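Sulfate adenylyltransferase (Allochromatium vinosum, PDB 4DNX) catalyses the transfer of the adenylyl group of ATP to sulfate, giving adenosine 5'-phosphosulfate and diphosphate. Local coordinates at residues I195-T200 / Q285-T290; D222-H227 / N258-T263. All blocks are in the same frame, centred on the assembly; numbering follows the deposited sequence. Where two conformers were deposited one is given.

Interaction 1: I195-T200 / Q285-T290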
ATOM      1  N   ILE A 195       4.013 -18.104  10.555  1.00 13.55           N
ATOM      2  CA  ILE A 195       3.758 -16.662  10.729  1.00 13.16           C
ATOM      3  C   ILE A 195       2.656 -16.474  11.770  1.00 12.67           C
ATOM      4  O   ILE A 195       1.550 -17.024  11.599  1.00 13.22           O
ATOM      5  CB  ILE A 195       3.267 -16.008   9.370  1.00 12.35           C
ATOM      6  CG1 ILE A 195       4.283 -16.287   8.231  1.00 14.47           C
ATOM      7  CG2 ILE A 195       3.028 -14.514   9.551  1.00 12.07           C
ATOM      8  CD1 ILE A 195       3.994 -17.566   7.456  1.00 14.06           C
ATOM      9  N   VAL A 196       2.948 -15.733  12.854  1.00 12.07           N
ATOM     10  CA  VAL A 196       1.922 -15.415  13.879  1.00 12.99           C
ATOM     11  C   VAL A 196       1.225 -14.110  13.508  1.00 11.56           C
ATOM     12  O   VAL A 196       1.889 -13.178  13.065  1.00 11.92           O
ATOM     13  CB  VAL A 196       2.626 -15.219  15.240  1.00 15.08           C
ATOM     14  CG1 VAL A 196       1.643 -14.663  16.312  1.00 15.64           C
ATOM     15  CG2 VAL A 196       3.288 -16.531  15.702  1.00 15.55           C
ATOM     16  N   ALA A 197      -0.104 -14.010  13.657  1.00 11.14           N
ATOM     17  CA  ALA A 197      -0.784 -12.723  13.425  1.00 10.40           C
ATOM     18  C   ALA A 197      -1.267 -12.189  14.778  1.00 10.53           C
ATOM     19  O   ALA A 197      -1.728 -12.998  15.651  1.00 10.44           O
ATOM     20  CB  ALA A 197      -2.012 -12.946  12.480  1.00 10.33           C
ATOM     21  N   PHE A 198      -1.161 -10.874  14.958  1.00  9.96           N
ATOM     22  CA  PHE A 198      -1.590 -10.197  16.184  1.00 11.55           C
ATOM     23  C   PHE A 198      -2.366  -8.951  15.799  1.00 11.93           C
ATOM     24  O   PHE A 198      -1.821  -8.109  15.110  1.00 12.03           O
ATOM     25  CB  PHE A 198      -0.358  -9.791  17.052  1.00 11.80           C
ATOM     26  CG  PHE A 198      -0.728  -9.022  18.317  1.00 13.08           C
ATOM     27  CD1 PHE A 198      -1.342  -9.690  19.381  1.00 14.56           C
ATOM     28  CD2 PHE A 198      -0.478  -7.641  18.416  1.00 14.06           C
ATOM     29  CE1 PHE A 198      -1.691  -8.974  20.563  1.00 15.42           C
ATOM     30  CE2 PHE A 198      -0.826  -6.929  19.623  1.00 15.27           C
ATOM     31  CZ  PHE A 198      -1.409  -7.608  20.632  1.00 15.47           C
ATOM     32  N   GLN A 199      -3.603  -8.814  16.308  1.00 13.78           N
ATOM     33  CA  GLN A 199      -4.432  -7.630  16.030  1.00 14.49           C
ATOM     34  C   GLN A 199      -4.229  -6.561  17.113  1.00 15.07           C
ATOM     35  O   GLN A 199      -4.218  -6.878  18.308  1.00 14.09           O
ATOM     36  CB  GLN A 199      -5.931  -8.034  16.014  1.00 16.99           C
ATOM     37  CG  GLN A 199      -6.871  -6.850  15.809  1.00 23.87           C
ATOM     38  CD  GLN A 199      -8.307  -7.270  15.505  1.00 33.92           C
ATOM     39  OE1 GLN A 199      -8.544  -8.245  14.789  1.00 32.05           O
ATOM     40  NE2 GLN A 199      -9.274  -6.535  16.071  1.00 34.41           N
ATOM     41  N   THR A 200      -4.136  -5.297  16.717  1.00 14.84           N
ATOM     42  CA  THR A 200      -4.178  -4.218  17.721  1.00 17.08           C
ATOM     43  C   THR A 200      -4.742  -2.960  17.103  1.00 16.86           C
ATOM     44  O   THR A 200      -4.742  -2.842  15.897  1.00 17.05           O
ATOM     45  CB  THR A 200      -2.774  -3.908  18.309  1.00 18.99           C
ATOM     46  OG1 THR A 200      -2.940  -3.030  19.443  1.00 22.22           O
ATOM     47  CG2 THR A 200      -1.863  -3.287  17.264  1.00 19.64           C
ATOM     48  N   GLN A 285      -6.120 -16.470   7.953  1.00 11.23           N
ATOM     49  CA  GLN A 285      -5.622 -17.596   7.127  1.00 11.85           C
ATOM     50  C   GLN A 285      -5.530 -17.120   5.689  1.00 11.89           C
ATOM     51  O   GLN A 285      -4.530 -17.414   4.993  1.00 12.26           O
ATOM     52  CB  GLN A 285      -6.520 -18.836   7.250  1.00 12.48           C
ATOM     53  CG  GLN A 285      -5.969 -20.026   6.421  1.00 13.27           C
ATOM     54  CD  GLN A 285      -6.756 -21.314   6.603  1.00 14.84           C
ATOM     55  OE1 GLN A 285      -7.196 -21.649   7.712  1.00 15.14           O
ATOM     56  NE2 GLN A 285      -6.882 -22.086   5.515  1.00 15.34           N
ATOM     57  N   ASN A 286      -6.557 -16.391   5.229  1.00 12.11           N
ATOM     58  CA  ASN A 286      -6.488 -15.859   3.847  1.00 11.81           C
ATOM     59  C   ASN A 286      -5.259 -14.971   3.541  1.00 12.25           C
ATOM     60  O   ASN A 286      -4.697 -15.050   2.466  1.00 12.84           O
ATOM     61  CB  ASN A 286      -7.796 -15.138   3.464  1.00 10.72           C
ATOM     62  CG  ASN A 286      -8.841 -16.107   2.975  1.00 11.74           C
ATOM     63  OD1 ASN A 286      -8.514 -17.216   2.545  1.00 12.18           O
ATOM     64  ND2 ASN A 286     -10.100 -15.681   2.986  1.00 11.01           N
ATOM     65  N   MET A 287      -4.838 -14.172   4.515  1.00 11.63           N
ATOM     66  CA  MET A 287      -3.672 -13.312   4.351  1.00 10.59           C
ATOM     67  C   MET A 287      -2.334 -14.093   4.484  1.00 11.37           C
ATOM     68  O   MET A 287      -1.300 -13.559   4.077  1.00 11.71           O
ATOM     69  CB  MET A 287      -3.774 -12.091   5.271  1.00 11.27           C
ATOM     70  CG  MET A 287      -3.162 -12.336   6.606  1.00 11.30           C
ATOM     71  SD  MET A 287      -3.524 -10.914   7.685  1.00 14.66           S
ATOM     72  CE  MET A 287      -2.482 -11.388   9.099  1.00 13.72           C
ATOM     73  N   GLY A 288      -2.367 -15.379   4.928  1.00 11.06           N
ATOM     74  CA  GLY A 288      -1.167 -16.211   4.928  1.00 12.16           C
ATOM     75  C   GLY A 288      -0.590 -16.538   6.307  1.00 12.78           C
ATOM     76  O   GLY A 288       0.472 -17.177   6.400  1.00 13.08           O
ATOM     77  N   ALA A 289      -1.269 -16.093   7.365  1.00 11.79           N
ATOM     78  CA  ALA A 289      -0.802 -16.417   8.722  1.00 11.91           C
ATOM     79  C   ALA A 289      -1.095 -17.877   9.033  1.00 12.43           C
ATOM     80  O   ALA A 289      -2.144 -18.414   8.613  1.00 13.80           O
ATOM     81  CB  ALA A 289      -1.454 -15.512   9.765  1.00 11.91           C
ATOM     82  N   THR A 290      -0.181 -18.510   9.774  1.00 13.41           N
ATOM     83  CA  THR A 290      -0.339 -19.894  10.178  1.00 13.97           C
ATOM     84  C   THR A 290      -0.867 -20.028  11.610  1.00 13.81           C
ATOM     85  O   THR A 290      -1.354 -21.113  11.992  1.00 13.92           O
ATOM     86  CB  THR A 290       0.991 -20.704  10.025  1.00 15.29           C
ATOM     87  OG1 THR A 290       2.016 -20.094  10.807  1.00 14.34           O
ATOM     88  CG2 THR A 290       1.470 -20.785   8.587  1.00 15.54           C
TER
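In the Rossmann-like domain, where the end of helix 274-287 turns into strand 291-294, the residues Met-287 to Thr-290 pack against Ile-195 and Ala-197 of the central strand 195-200. A Schellman motif closes the helix: Gly-288 N bonds to Gln-285 O at 3.0 Å. Gly-288 leaves the helix with a phi of 110°, where a side chain would jam against the carbonyl O of Met-287, and this explains the glycine. The chain then reaches the strand. Thr-290 N donates to Ile-195 O at 2.9 Å, in the plane of that carbonyl, and Ile-195 N returns a nearly straight bond to Thr-290 OG1 at 2.8 Å. The hydroxyl meets that N-H because OG1 lies between the backbone N and the carbonyl carbon, chi1 58°. The other branch of the threonine, CG2, lies 4.2 Å from Ile-195 CD1. With an alanine in place of Thr-290, the Ile-195 amide would probably lose its acceptor, and the CD1 methyl of Ile-195 its neighbour CG2. Further along, small residues permit close approach: the methyl CB of Ala-197 rests 3.8 Å from CB of Ala-289, bringing the loop close to the strand. The long, unbranched Met-287 suits the remaining span. Its chain is extended beyond CG and runs from the helix end toward the sheet, flanked by Ala-180 and Ile-183 of helix 180-190 and by Val-225 of the next strand. At its tip, the CE methyl meets Ala-197 CB at 3.8 Å.

Interaction 2: D222-H227 / N258-T263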
ATOM      1  N   ASP A 222       8.682 -17.642  12.094  1.00 16.05           N
ATOM      2  CA  ASP A 222       9.699 -16.834  11.460  1.00 15.99           C
ATOM      3  C   ASP A 222       9.375 -15.345  11.526  1.00 15.19           C
ATOM      4  O   ASP A 222      10.262 -14.490  11.354  1.00 16.37           O
ATOM      5  CB  ASP A 222       9.745 -17.258   9.988  1.00 17.63           C
ATOM      6  CG  ASP A 222      10.207 -18.685   9.810  1.00 20.16           C
ATOM      7  OD1 ASP A 222      11.298 -19.021  10.316  1.00 22.20           O
ATOM      8  OD2 ASP A 222       9.443 -19.473   9.208  1.00 21.12           O
ATOM      9  N   GLY A 223       8.107 -15.020  11.764  1.00 13.29           N
ATOM     10  CA  GLY A 223       7.730 -13.625  11.780  1.00 12.38           C
ATOM     11  C   GLY A 223       6.357 -13.430  12.379  1.00 11.27           C
ATOM     12  O   GLY A 223       5.627 -14.408  12.576  1.00 11.52           O
ATOM     13  N   VAL A 224       6.050 -12.170  12.695  1.00 10.61           N
ATOM     14  CA  VAL A 224       4.707 -11.736  13.149  1.00 11.20           C
ATOM     15  C   VAL A 224       4.178 -10.629  12.230  1.00 10.71           C
ATOM     16  O   VAL A 224       4.922  -9.722  11.822  1.00 10.53           O
ATOM     17  CB  VAL A 224       4.729 -11.237  14.605  1.00 11.67           C
ATOM     18  CG1 VAL A 224       5.735 -10.069  14.799  1.00 13.14           C
ATOM     19  CG2 VAL A 224       3.323 -10.791  15.064  1.00 12.21           C
ATOM     20  N   VAL A 225       2.901 -10.758  11.850  1.00 10.62           N
ATOM     21  CA  VAL A 225       2.202  -9.703  11.142  1.00 10.76           C
ATOM     22  C   VAL A 225       1.393  -8.982  12.229  1.00 10.93           C
ATOM     23  O   VAL A 225       0.533  -9.637  12.880  1.00 12.17           O
ATOM     24  CB  VAL A 225       1.248 -10.276  10.068  1.00 11.26           C
ATOM     25  CG1 VAL A 225       0.505  -9.080   9.391  1.00 10.98           C
ATOM     26  CG2 VAL A 225       2.044 -11.055   8.988  1.00 12.00           C
ATOM     27  N   ILE A 226       1.657  -7.679  12.402  1.00 11.38           N
ATOM     28  CA  ILE A 226       0.892  -6.830  13.368  1.00 11.23           C
ATOM     29  C   ILE A 226      -0.173  -6.253  12.447  1.00 11.94           C
ATOM     30  O   ILE A 226       0.146  -5.520  11.503  1.00 13.60           O
ATOM     31  CB  ILE A 226       1.777  -5.746  13.962  1.00 12.77           C
ATOM     32  CG1 ILE A 226       2.898  -6.395  14.830  1.00 13.97           C
ATOM     33  CG2 ILE A 226       0.893  -4.827  14.829  1.00 11.97           C
ATOM     34  CD1 ILE A 226       3.920  -5.442  15.467  1.00 16.82           C
ATOM     35  N   HIS A 227      -1.411  -6.650  12.671  1.00 11.31           N
ATOM     36  CA  HIS A 227      -2.508  -6.375  11.714  1.00 12.07           C
ATOM     37  C   HIS A 227      -3.391  -5.346  12.423  1.00 13.04           C
ATOM     38  O   HIS A 227      -4.201  -5.701  13.281  1.00 14.39           O
ATOM     39  CB  HIS A 227      -3.222  -7.699  11.430  1.00 11.10           C
ATOM     40  CG  HIS A 227      -3.962  -7.725  10.114  1.00 11.59           C
ATOM     41  ND1 HIS A 227      -5.139  -8.424   9.948  1.00 12.56           N
ATOM     42  CD2 HIS A 227      -3.715  -7.119   8.935  1.00 13.45           C
ATOM     43  CE1 HIS A 227      -5.570  -8.286   8.702  1.00 12.43           C
ATOM     44  NE2 HIS A 227      -4.729  -7.486   8.062  1.00 12.63           N
ATOM     45  N   ASN A 258      14.103  -8.813   9.911  1.00 15.20           N
ATOM     46  CA  ASN A 258      13.134  -9.577   9.120  1.00 14.60           C
ATOM     47  C   ASN A 258      12.218 -10.478   9.971  1.00 13.54           C
ATOM     48  O   ASN A 258      12.052 -11.681   9.678  1.00 13.67           O
ATOM     49  CB  ASN A 258      13.857 -10.400   8.033  1.00 14.92           C
ATOM     50  CG  ASN A 258      12.849 -10.986   7.024  1.00 15.73           C
ATOM     51  OD1 ASN A 258      11.820 -10.340   6.754  1.00 15.78           O
ATOM     52  ND2 ASN A 258      13.108 -12.194   6.509  1.00 15.13           N
ATOM     53  N   THR A 259      11.651  -9.917  11.056  1.00 12.95           N
ATOM     54  CA  THR A 259      10.700 -10.676  11.880  1.00 13.27           C
ATOM     55  C   THR A 259       9.361  -9.990  12.049  1.00 12.92           C
ATOM     56  O   THR A 259       8.458 -10.609  12.576  1.00 12.71           O
ATOM     57  CB  THR A 259      11.286 -11.012  13.287  1.00 14.14           C
ATOM     58  OG1 THR A 259      11.582  -9.786  13.967  1.00 15.42           O
ATOM     59  CG2 THR A 259      12.521 -11.829  13.148  1.00 14.95           C
ATOM     60  N   VAL A 260       9.218  -8.740  11.600  1.00 12.32           N
ATOM     61  CA  VAL A 260       7.938  -8.020  11.821  1.00 12.95           C
ATOM     62  C   VAL A 260       7.416  -7.414  10.518  1.00 13.39           C
ATOM     63  O   VAL A 260       8.222  -6.875   9.751  1.00 16.24           O
ATOM     64  CB  VAL A 260       8.099  -6.883  12.854  1.00 12.71           C
ATOM     65  CG1 VAL A 260       6.746  -6.131  13.065  1.00 13.29           C
ATOM     66  CG2 VAL A 260       8.641  -7.427  14.171  1.00 14.08           C
ATOM     67  N   MET A 261       6.095  -7.545  10.268  1.00 12.72           N
ATOM     68  CA  MET A 261       5.408  -6.822   9.221  0.70 13.62           C
ATOM     69  C   MET A 261       4.307  -5.988   9.855  1.00 13.04           C
ATOM     70  O   MET A 261       3.437  -6.547  10.489  1.00 16.19           O
ATOM     71  CB  MET A 261       4.744  -7.813   8.266  0.70 15.54           C
ATOM     72  CG  MET A 261       5.605  -8.292   7.174  0.70 20.42           C
ATOM     73  SD  MET A 261       4.724  -9.586   6.246  0.70 22.22           S
ATOM     74  CE  MET A 261       3.269  -8.679   5.725  0.70 18.43           C
ATOM     75  N   VAL A 262       4.365  -4.666   9.680  1.00 12.59           N
ATOM     76  CA  VAL A 262       3.340  -3.739  10.224  1.00 13.69           C
ATOM     77  C   VAL A 262       2.333  -3.391   9.120  1.00 13.91           C
ATOM     78  O   VAL A 262       2.708  -2.874   8.033  1.00 15.72           O
ATOM     79  CB  VAL A 262       3.976  -2.473  10.819  1.00 16.66           C
ATOM     80  CG1 VAL A 262       2.907  -1.519  11.383  1.00 16.36           C
ATOM     81  CG2 VAL A 262       4.950  -2.856  11.976  1.00 16.63           C
ATOM     82  N   THR A 263       1.069  -3.704   9.385  1.00 12.09           N
ATOM     83  CA  THR A 263       0.057  -3.669   8.304  1.00 12.64           C
ATOM     84  C   THR A 263      -1.252  -3.293   8.932  1.00 13.38           C
ATOM     85  O   THR A 263      -1.378  -3.218  10.165  1.00 13.88           O
ATOM     86  CB  THR A 263      -0.179  -5.064   7.674  1.00 13.30           C
ATOM     87  OG1 THR A 263      -0.814  -5.925   8.626  1.00 14.15           O
ATOM     88  CG2 THR A 263       1.141  -5.694   7.151  1.00 15.94           C
TER
HETATM   89  O   HOH W   1      12.693 -14.423  10.108  1.00 24.44           O
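Strands 223-227 and 260-263 run parallel, their axes 4.8 Å apart and inclined by 14°. Val-224 pairs with Val-260 and the match continues residue by residue to His-227 with Thr-263. Val-224 and Ile-226 carry the bonding: Val-224 N donates to Thr-259 O, and its own O accepts Met-261 N at 2.9 Å. Ile-226 N likewise donates to Met-261 O at 2.8 Å. Before the strands pair, a water donates to both Asp-222 O and Asn-258 O, bridging the gap.

Ile-226 O is gripped twice by Thr-263, by the backbone N nearly along the C=O axis and by OG1, 3.1 Å away and above the carbonyl plane. The same OG1 lies in the plane of the His-227 ring at its edge, 3.2 Å from CD2, while Arg-284 and Tyr-51 hold the ring nitrogens. Beta-branched side chains suit this buried sheet. Val-224 CG1 lies 4.0 Å from Val-260 CG2. Ile-226 reaches with CD1 to Val-260 CG1 at 3.8 Å, and helix 240-254 packs on Ile-226, Val-260 and Val-262. On the other face, Val-225 CG1 lies 3.5 Å from Thr-263 OG1, and Met-261 packs against Ile-183 and Glu-186 of helix 180-190. Strand 260-266 is outermost in the chain's parallel sheet, and Val-262 N bonds to Glu-189 of the second subunit. Strand, helix 240-254 and strand form the beta-alpha-beta unit characteristic of a Rossmann-like fold.

How the interactions relate
Both interactions meet at one five-stranded parallel sheet, their centres about 9 Å apart: interaction 2 pairs two of its strands, while interaction 1 packs a helix end and the loop after it onto a third. Strands 195-200 and 223-230 are neighbours, joined where Val-196 O lies 2.9 Å from Val-225 N and Phe-198 O lies 2.9 Å from His-227 N, both probable hydrogen bonds. Met-287 also belongs to both neighbourhoods, its SD packing 3.5 Å from CE1 of His-227. Along the chain, interaction 2 is nested inside the loop that interaction 1 closes. Gln-199 and Thr-200 open the Gln-x-Arg-Asn-Pro motif that in relatives lines the active site; the contact of interaction 1 lies toward the other end of that strand, at Ile-195 and Ala-197.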